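Local coordinates for protein putative acetyl transferase (Pyrococcus furiosus, PDB 1VKC) that probably transfers an acyl group, most likely acetyl from acetyl-CoA, to an acceptor not yet identified, at residues E60-F64 with W119-R123; G109-L113 with W141-Y147. All coordinates share one frame; numbering follows the deposited sequence.

Contact 1. Residues E60-F64 with W119-R123; sequences EHKFF and WAKER
Lys62 lays its aliphatic chain over one face of the Trp119 indole. Its CB starts above the six-membered ring, 3.5 Å from that ring's centroid and 15° off the normal, a CH-pi contact. CG is next and lies over the middle of the indole, 3.6 Å from Trp119 CE2. The chain turns at chi2 (71°), which sends it on across the ring system toward the pyrrole side. CD and CE therefore pass Trp119 NE1, each at 3.8 Å. NZ runs beyond the indole to a salt bridge with Asp15. The opposite face of the indole carries CG of Arg123, offset toward the rim, so Trp119 is held between two aliphatic chains.

Phe64 turns its edge toward the face of the Trp119 five-membered ring, in an offset edge-to-face pair with the planes at 79°. Its CE2 also touches Trp119 CB, at 3.7 Å. At the other end Glu60 OE1 lies 3.4 Å from Trp119 CH2. The same oxygen faces the edge of the Arg123 guanidinium, but its salt bridge to Arg123 NH2 is long at 3.7 Å.

This is surface packing of a helix on a sheet within the GNAT fold. The C-terminal part of helix 108-122 lies against strand 60-68, and neighbouring strand 73-83 adds Ile81, which touches both Glu60 and Trp119.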
ATOM      1  N   GLU A  60      -1.433  28.047   4.104  1.00 45.92           N
ATOM      2  CA  GLU A  60       0.006  28.139   3.912  1.00 44.25           C
ATOM      3  C   GLU A  60       0.648  26.819   4.356  1.00 40.60           C
ATOM      4  O   GLU A  60       0.694  26.520   5.553  1.00 37.43           O
ATOM      5  CB  GLU A  60       0.572  29.303   4.741  1.00 46.08           C
ATOM      6  CG  GLU A  60       2.076  29.525   4.606  1.00 48.01           C
ATOM      7  CD  GLU A  60       2.679  30.281   5.782  1.00 49.19           C
ATOM      8  OE1 GLU A  60       3.889  30.125   6.026  1.00 51.09           O
ATOM      9  OE2 GLU A  60       1.948  31.028   6.468  1.00 51.30           O
ATOM     10  N   HIS A  61       1.161  26.050   3.388  1.00 35.34           N
ATOM     11  CA  HIS A  61       1.692  24.701   3.652  1.00 32.23           C
ATOM     12  C   HIS A  61       3.223  24.673   3.651  1.00 31.92           C
ATOM     13  O   HIS A  61       3.874  25.439   2.931  1.00 32.50           O
ATOM     14  CB  HIS A  61       1.140  23.697   2.625  0.65 35.08           C
ATOM     15  CG  HIS A  61       1.760  23.813   1.260  0.65 35.84           C
ATOM     16  ND1 HIS A  61       1.115  24.405   0.194  0.65 38.09           N
ATOM     17  CD2 HIS A  61       2.965  23.407   0.791  0.65 37.01           C
ATOM     18  CE1 HIS A  61       1.897  24.360  -0.872  0.65 36.90           C
ATOM     19  NE2 HIS A  61       3.028  23.766  -0.535  0.65 36.69           N
ATOM     20  N   LYS A  62       3.793  23.790   4.461  1.00 27.53           N
ATOM     21  CA  LYS A  62       5.232  23.566   4.503  1.00 25.18           C
ATOM     22  C   LYS A  62       5.499  22.084   4.649  1.00 24.90           C
ATOM     23  O   LYS A  62       4.880  21.414   5.459  1.00 23.66           O
ATOM     24  CB  LYS A  62       5.854  24.305   5.691  1.00 27.00           C
ATOM     25  CG  LYS A  62       7.333  24.101   5.887  1.00 29.08           C
ATOM     26  CD  LYS A  62       8.148  24.802   4.823  1.00 32.40           C
ATOM     27  CE  LYS A  62       9.626  24.644   5.079  1.00 34.57           C
ATOM     28  NZ  LYS A  62      10.438  25.351   4.040  1.00 35.01           N
ATOM     29  N   PHE A  63       6.415  21.581   3.846  1.00 24.40           N
ATOM     30  CA  PHE A  63       6.865  20.215   3.948  1.00 23.99           C
ATOM     31  C   PHE A  63       8.324  20.201   4.298  1.00 23.41           C
ATOM     32  O   PHE A  63       9.107  20.979   3.743  1.00 23.68           O
ATOM     33  CB  PHE A  63       6.699  19.513   2.611  1.00 24.93           C
ATOM     34  CG  PHE A  63       5.287  19.276   2.206  1.00 25.10           C
ATOM     35  CD1 PHE A  63       4.636  18.104   2.562  1.00 25.50           C
ATOM     36  CD2 PHE A  63       4.630  20.179   1.386  1.00 26.40           C
ATOM     37  CE1 PHE A  63       3.342  17.865   2.162  1.00 24.40           C
ATOM     38  CE2 PHE A  63       3.333  19.945   0.980  1.00 27.35           C
ATOM     39  CZ  PHE A  63       2.685  18.775   1.365  1.00 26.32           C
ATOM     40  N   PHE A  64       8.708  19.316   5.222  1.00 25.38           N
ATOM     41  CA  PHE A  64      10.119  18.926   5.390  1.00 24.85           C
ATOM     42  C   PHE A  64      10.261  17.453   5.040  1.00 26.23           C
ATOM     43  O   PHE A  64       9.380  16.655   5.357  1.00 24.58           O
ATOM     44  CB  PHE A  64      10.609  19.145   6.808  1.00 27.40           C
ATOM     45  CG  PHE A  64      10.733  20.585   7.191  1.00 27.44           C
ATOM     46  CD1 PHE A  64      11.838  21.338   6.779  1.00 29.45           C
ATOM     47  CD2 PHE A  64       9.759  21.197   7.964  1.00 26.55           C
ATOM     48  CE1 PHE A  64      11.972  22.692   7.152  1.00 24.83           C
ATOM     49  CE2 PHE A  64       9.880  22.546   8.329  1.00 26.17           C
ATOM     50  CZ  PHE A  64      11.005  23.284   7.921  1.00 27.76           C
ATOM     51  N   TRP A 119      10.029  25.666  12.695  1.00 22.09           N
ATOM     52  CA  TRP A 119       9.478  26.451  11.613  1.00 24.04           C
ATOM     53  C   TRP A 119       8.181  27.144  12.022  1.00 24.74           C
ATOM     54  O   TRP A 119       7.986  28.314  11.713  1.00 21.81           O
ATOM     55  CB  TRP A 119       9.255  25.593  10.377  1.00 28.07           C
ATOM     56  CG  TRP A 119       8.794  26.368   9.161  1.00 29.20           C
ATOM     57  CD1 TRP A 119       9.585  27.032   8.256  1.00 29.98           C
ATOM     58  CD2 TRP A 119       7.458  26.530   8.719  1.00 29.42           C
ATOM     59  NE1 TRP A 119       8.804  27.607   7.281  1.00 30.79           N
ATOM     60  CE2 TRP A 119       7.491  27.310   7.538  1.00 30.79           C
ATOM     61  CE3 TRP A 119       6.213  26.090   9.193  1.00 30.21           C
ATOM     62  CZ2 TRP A 119       6.336  27.663   6.840  1.00 30.53           C
ATOM     63  CZ3 TRP A 119       5.068  26.443   8.501  1.00 29.97           C
ATOM     64  CH2 TRP A 119       5.139  27.222   7.329  1.00 30.07           C
ATOM     65  N   ALA A 120       7.306  26.414  12.718  1.00 20.85           N
ATOM     66  CA  ALA A 120       6.079  26.986  13.248  1.00 21.26           C
ATOM     67  C   ALA A 120       6.371  28.253  14.098  1.00 20.75           C
ATOM     68  O   ALA A 120       5.733  29.289  13.924  1.00 21.24           O
ATOM     69  CB  ALA A 120       5.299  25.902  14.076  1.00 21.18           C
ATOM     70  N   LYS A 121       7.351  28.158  14.983  1.00 23.89           N
ATOM     71  CA  LYS A 121       7.750  29.281  15.824  1.00 26.70           C
ATOM     72  C   LYS A 121       8.180  30.491  14.963  1.00 27.71           C
ATOM     73  O   LYS A 121       7.795  31.624  15.255  1.00 25.65           O
ATOM     74  CB  LYS A 121       8.881  28.862  16.771  1.00 32.10           C
ATOM     75  CG  LYS A 121       8.966  29.677  18.066  1.00 36.97           C
ATOM     76  CD  LYS A 121       9.768  28.909  19.128  1.00 40.50           C
ATOM     77  CE  LYS A 121       9.914  29.699  20.425  1.00 43.54           C
ATOM     78  NZ  LYS A 121      10.779  28.988  21.416  1.00 45.53           N
ATOM     79  N   GLU A 122       8.974  30.234  13.919  1.00 28.98           N
ATOM     80  CA  GLU A 122       9.433  31.294  12.972  1.00 29.71           C
ATOM     81  C   GLU A 122       8.294  32.020  12.329  1.00 30.33           C
ATOM     82  O   GLU A 122       8.404  33.206  12.028  1.00 26.88           O
ATOM     83  CB  GLU A 122      10.240  30.695  11.826  1.00 30.06           C
ATOM     84  CG  GLU A 122      11.567  30.111  12.203  1.00 31.72           C
ATOM     85  CD  GLU A 122      12.252  29.451  11.021  1.00 30.56           C
ATOM     86  OE1 GLU A 122      13.200  28.685  11.274  1.00 37.42           O
ATOM     87  OE2 GLU A 122      11.849  29.694   9.851  1.00 33.20           O
ATOM     88  N   ARG A 123       7.209  31.287  12.057  1.00 27.88           N
ATOM     89  CA  ARG A 123       6.019  31.858  11.409  1.00 28.87           C
ATOM     90  C   ARG A 123       5.112  32.598  12.379  1.00 25.71           C
ATOM     91  O   ARG A 123       4.138  33.196  11.964  1.00 26.96           O
ATOM     92  CB  ARG A 123       5.200  30.762  10.694  1.00 31.49           C
ATOM     93  CG  ARG A 123       5.919  30.055   9.575  1.00 37.35           C
ATOM     94  CD  ARG A 123       5.996  30.851   8.274  1.00 41.55           C
ATOM     95  NE  ARG A 123       7.010  31.889   8.324  1.00 45.83           N
ATOM     96  CZ  ARG A 123       7.316  32.695   7.301  1.00 48.80           C
ATOM     97  NH1 ARG A 123       8.269  33.613   7.447  1.00 50.22           N
ATOM     98  NH2 ARG A 123       6.686  32.579   6.132  1.00 50.47           N
TER

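Contact 2. Residues G109-L113 with W141-Y147; sequences GSALL and WYEERGY
Leu113 points from helix 108-122 into an aromatic cluster formed by Trp141, Tyr142 and Tyr147. Trp141 and Tyr142 lie on the last turn of helix 138-144, and Tyr147 just past it. The helix belongs to the GNAT fold and closes with a Schellman motif. Gly146 is its C-prime residue, with positive phi. Tyr147 N bonds to Tyr142 O and Gly146 N to Glu143 O, and the turn brings Tyr147 back beside the helix.

The cluster is stepped. Trp141 sets CE3 over the centre of the Tyr142 ring, and Tyr142 in turn puts CD2 over the centre of the Tyr147 ring. Leu113 has CG anti to its backbone N (chi1 -172°), which carries CD2 to 3.8 Å from Trp141 CZ3. The same methyl is 4.0 Å from Tyr142 CE2 and also touches Tyr147 CE1. CD1 comes to 3.5 Å from Tyr147 OH, while that hydroxyl hydrogen-bonds to Glu117.

The Arg145 guanidinium lies over one face of the Trp141 indole, offset toward its rim. Its NH2 bonds to Trp141 O at 3.0 Å, and a weak bond to Glu144 OE1 forms part of a salt bridge. Across the contact, Arg145 NH1 donates to Ser110 OG at 3.1 Å, with an N-H...O angle of 156° and the oxygen 9° out of the guanidinium plane. A leucine in place of Arg145 would probably leave Trp141 O and Ser110 OG without their guanidinium donors, and the indole face without its flat cover. Trp141 turns its edge to the helix backbone, with CH2 3.7 Å from Gly109 O.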
ATOM      1  N   GLY A 109      11.626  10.599  12.791  1.00 20.39           N
ATOM      2  CA  GLY A 109      10.309  11.162  13.136  1.00 21.32           C
ATOM      3  C   GLY A 109      10.441  12.247  14.192  1.00 20.10           C
ATOM      4  O   GLY A 109       9.858  13.354  14.080  1.00 22.38           O
ATOM      5  N   SER A 110      11.248  11.959  15.189  1.00 19.73           N
ATOM      6  CA  SER A 110      11.520  12.914  16.251  1.00 24.12           C
ATOM      7  C   SER A 110      12.158  14.184  15.699  1.00 21.53           C
ATOM      8  O   SER A 110      11.735  15.283  16.044  1.00 20.99           O
ATOM      9  CB  SER A 110      12.382  12.259  17.337  1.00 25.04           C
ATOM     10  OG  SER A 110      12.311  13.002  18.511  1.00 31.11           O
ATOM     11  N   ALA A 111      13.129  14.026  14.789  1.00 23.46           N
ATOM     12  CA  ALA A 111      13.831  15.146  14.181  1.00 23.28           C
ATOM     13  C   ALA A 111      12.935  15.987  13.259  1.00 25.49           C
ATOM     14  O   ALA A 111      13.047  17.223  13.231  1.00 20.65           O
ATOM     15  CB  ALA A 111      15.031  14.645  13.413  1.00 25.87           C
ATOM     16  N   LEU A 112      12.057  15.311  12.505  1.00 22.01           N
ATOM     17  CA  LEU A 112      11.114  15.979  11.605  1.00 21.68           C
ATOM     18  C   LEU A 112      10.177  16.865  12.407  1.00 19.19           C
ATOM     19  O   LEU A 112       9.934  18.018  12.047  1.00 17.43           O
ATOM     20  CB  LEU A 112      10.329  14.944  10.773  1.00 22.40           C
ATOM     21  CG  LEU A 112      11.090  14.340   9.572  1.00 24.58           C
ATOM     22  CD1 LEU A 112      10.407  13.072   9.065  1.00 24.51           C
ATOM     23  CD2 LEU A 112      11.224  15.364   8.444  1.00 24.93           C
ATOM     24  N   LEU A 113       9.666  16.341  13.514  1.00 19.87           N
ATOM     25  CA  LEU A 113       8.784  17.121  14.388  1.00 21.42           C
ATOM     26  C   LEU A 113       9.494  18.327  15.023  1.00 21.01           C
ATOM     27  O   LEU A 113       8.913  19.404  15.137  1.00 18.40           O
ATOM     28  CB  LEU A 113       8.187  16.236  15.472  1.00 21.43           C
ATOM     29  CG  LEU A 113       7.091  16.898  16.335  1.00 20.68           C
ATOM     30  CD1 LEU A 113       5.988  17.433  15.475  1.00 22.62           C
ATOM     31  CD2 LEU A 113       6.530  15.930  17.348  1.00 20.38           C
ATOM     32  N   TRP A 141       3.906   8.929  22.511  1.00 25.94           N
ATOM     33  CA  TRP A 141       5.034   9.500  21.794  1.00 26.60           C
ATOM     34  C   TRP A 141       4.887  11.029  21.740  1.00 21.92           C
ATOM     35  O   TRP A 141       5.843  11.757  21.981  1.00 23.40           O
ATOM     36  CB  TRP A 141       5.116   8.906  20.384  1.00 27.08           C
ATOM     37  CG  TRP A 141       6.377   9.230  19.625  1.00 26.78           C
ATOM     38  CD1 TRP A 141       7.574   8.584  19.717  1.00 26.83           C
ATOM     39  CD2 TRP A 141       6.548  10.253  18.630  1.00 28.28           C
ATOM     40  NE1 TRP A 141       8.491   9.154  18.865  1.00 28.03           N
ATOM     41  CE2 TRP A 141       7.889  10.179  18.181  1.00 28.07           C
ATOM     42  CE3 TRP A 141       5.710  11.238  18.083  1.00 28.41           C
ATOM     43  CZ2 TRP A 141       8.407  11.042  17.205  1.00 27.54           C
ATOM     44  CZ3 TRP A 141       6.230  12.100  17.104  1.00 28.11           C
ATOM     45  CH2 TRP A 141       7.567  11.991  16.679  1.00 27.85           C
ATOM     46  N   TYR A 142       3.684  11.508  21.474  1.00 22.42           N
ATOM     47  CA  TYR A 142       3.432  12.955  21.487  1.00 23.07           C
ATOM     48  C   TYR A 142       3.431  13.510  22.900  1.00 21.93           C
ATOM     49  O   TYR A 142       4.000  14.571  23.157  1.00 18.75           O
ATOM     50  CB  TYR A 142       2.126  13.298  20.738  1.00 25.46           C
ATOM     51  CG  TYR A 142       2.257  13.109  19.245  1.00 24.44           C
ATOM     52  CD1 TYR A 142       1.655  12.037  18.602  1.00 26.10           C
ATOM     53  CD2 TYR A 142       3.010  13.985  18.484  1.00 22.55           C
ATOM     54  CE1 TYR A 142       1.794  11.849  17.209  1.00 28.36           C
ATOM     55  CE2 TYR A 142       3.140  13.819  17.104  1.00 25.09           C
ATOM     56  CZ  TYR A 142       2.542  12.756  16.476  1.00 26.43           C
ATOM     57  OH  TYR A 142       2.688  12.600  15.109  1.00 29.16           O
ATOM     58  N   GLU A 143       2.806  12.796  23.836  1.00 22.55           N
ATOM     59  CA  GLU A 143       2.795  13.249  25.228  1.00 20.67           C
ATOM     60  C   GLU A 143       4.213  13.460  25.779  1.00 22.81           C
ATOM     61  O   GLU A 143       4.468  14.416  26.532  1.00 19.24           O
ATOM     62  CB  GLU A 143       1.970  12.291  26.117  1.00 23.42           C
ATOM     63  CG  GLU A 143       0.473  12.363  25.824  1.00 26.46           C
ATOM     64  CD  GLU A 143      -0.338  11.290  26.533  1.00 30.72           C
ATOM     65  OE1 GLU A 143       0.223  10.208  26.880  1.00 34.91           O
ATOM     66  OE2 GLU A 143      -1.548  11.527  26.735  1.00 33.41           O
ATOM     67  N   GLU A 144       5.137  12.582  25.383  1.00 23.97           N
ATOM     68  CA  GLU A 144       6.545  12.679  25.806  1.00 27.04           C
ATOM     69  C   GLU A 144       7.181  13.985  25.344  1.00 24.90           C
ATOM     70  O   GLU A 144       8.117  14.475  25.972  1.00 26.86           O
ATOM     71  CB  GLU A 144       7.373  11.495  25.249  1.00 27.92           C
ATOM     72  CG  GLU A 144       7.236  10.200  26.010  1.00 33.53           C
ATOM     73  CD  GLU A 144       8.074   9.079  25.409  1.00 33.23           C
ATOM     74  OE1 GLU A 144       8.738   9.287  24.371  1.00 36.28           O
ATOM     75  OE2 GLU A 144       8.052   7.982  25.962  1.00 39.81           O
ATOM     76  N   ARG A 145       6.659  14.543  24.246  1.00 23.61           N
ATOM     77  CA  ARG A 145       7.245  15.700  23.590  1.00 23.04           C
ATOM     78  C   ARG A 145       6.492  17.005  23.909  1.00 22.32           C
ATOM     79  O   ARG A 145       6.686  18.016  23.238  1.00 23.39           O
ATOM     80  CB  ARG A 145       7.289  15.456  22.074  1.00 21.34           C
ATOM     81  CG  ARG A 145       8.305  14.407  21.685  1.00 23.16           C
ATOM     82  CD  ARG A 145       8.124  13.744  20.346  1.00 21.84           C
ATOM     83  NE  ARG A 145       9.281  12.898  20.038  1.00 22.57           N
ATOM     84  CZ  ARG A 145       9.560  11.744  20.638  1.00 23.97           C
ATOM     85  NH1 ARG A 145      10.658  11.084  20.310  1.00 28.08           N
ATOM     86  NH2 ARG A 145       8.745  11.223  21.544  1.00 22.81           N
ATOM     87  N   GLY A 146       5.625  16.972  24.908  1.00 20.74           N
ATOM     88  CA  GLY A 146       4.968  18.187  25.370  1.00 20.04           C
ATOM     89  C   GLY A 146       3.551  18.396  24.877  1.00 19.37           C
ATOM     90  O   GLY A 146       2.953  19.415  25.195  1.00 19.62           O
ATOM     91  N   TYR A 147       2.995  17.427  24.138  1.00 19.58           N
ATOM     92  CA  TYR A 147       1.620  17.530  23.619  1.00 19.80           C
ATOM     93  C   TYR A 147       0.585  17.017  24.600  1.00 22.44           C
ATOM     94  O   TYR A 147       0.768  15.966  25.223  1.00 20.13           O
ATOM     95  CB  TYR A 147       1.461  16.783  22.284  1.00 20.24           C
ATOM     96  CG  TYR A 147       2.266  17.386  21.162  1.00 19.78           C
ATOM     97  CD1 TYR A 147       3.669  17.265  21.132  1.00 20.19           C
ATOM     98  CD2 TYR A 147       1.644  18.102  20.139  1.00 19.16           C
ATOM     99  CE1 TYR A 147       4.428  17.840  20.110  1.00 18.36           C
ATOM    100  CE2 TYR A 147       2.373  18.661  19.131  1.00 20.01           C
ATOM    101  CZ  TYR A 147       3.780  18.538  19.123  1.00 19.56           C
ATOM    102  OH  TYR A 147       4.505  19.123  18.123  1.00 22.90           O
TER

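In the fold
Both contacts use helix 108-122, at different points along it. Contact 2 takes residues 109-113, near its start, and contact 1 takes 119-123, at its end. Their centres are 16 Å apart, and each is about 12 Å from the centre of the chain. Along the sequence the order is 60-64, 109-113, 119-123, 141-147, so the contacts interleave. The helix thus joins strand 60-68 of the mixed sheet to helix 138-144, which follows the last strand, 128-130. The two contacts touch where Phe64 O meets Leu112 CD2 at 3.8 Å. Together they join a strand from the middle of the sequence and a helix near its C-terminal end to one helix.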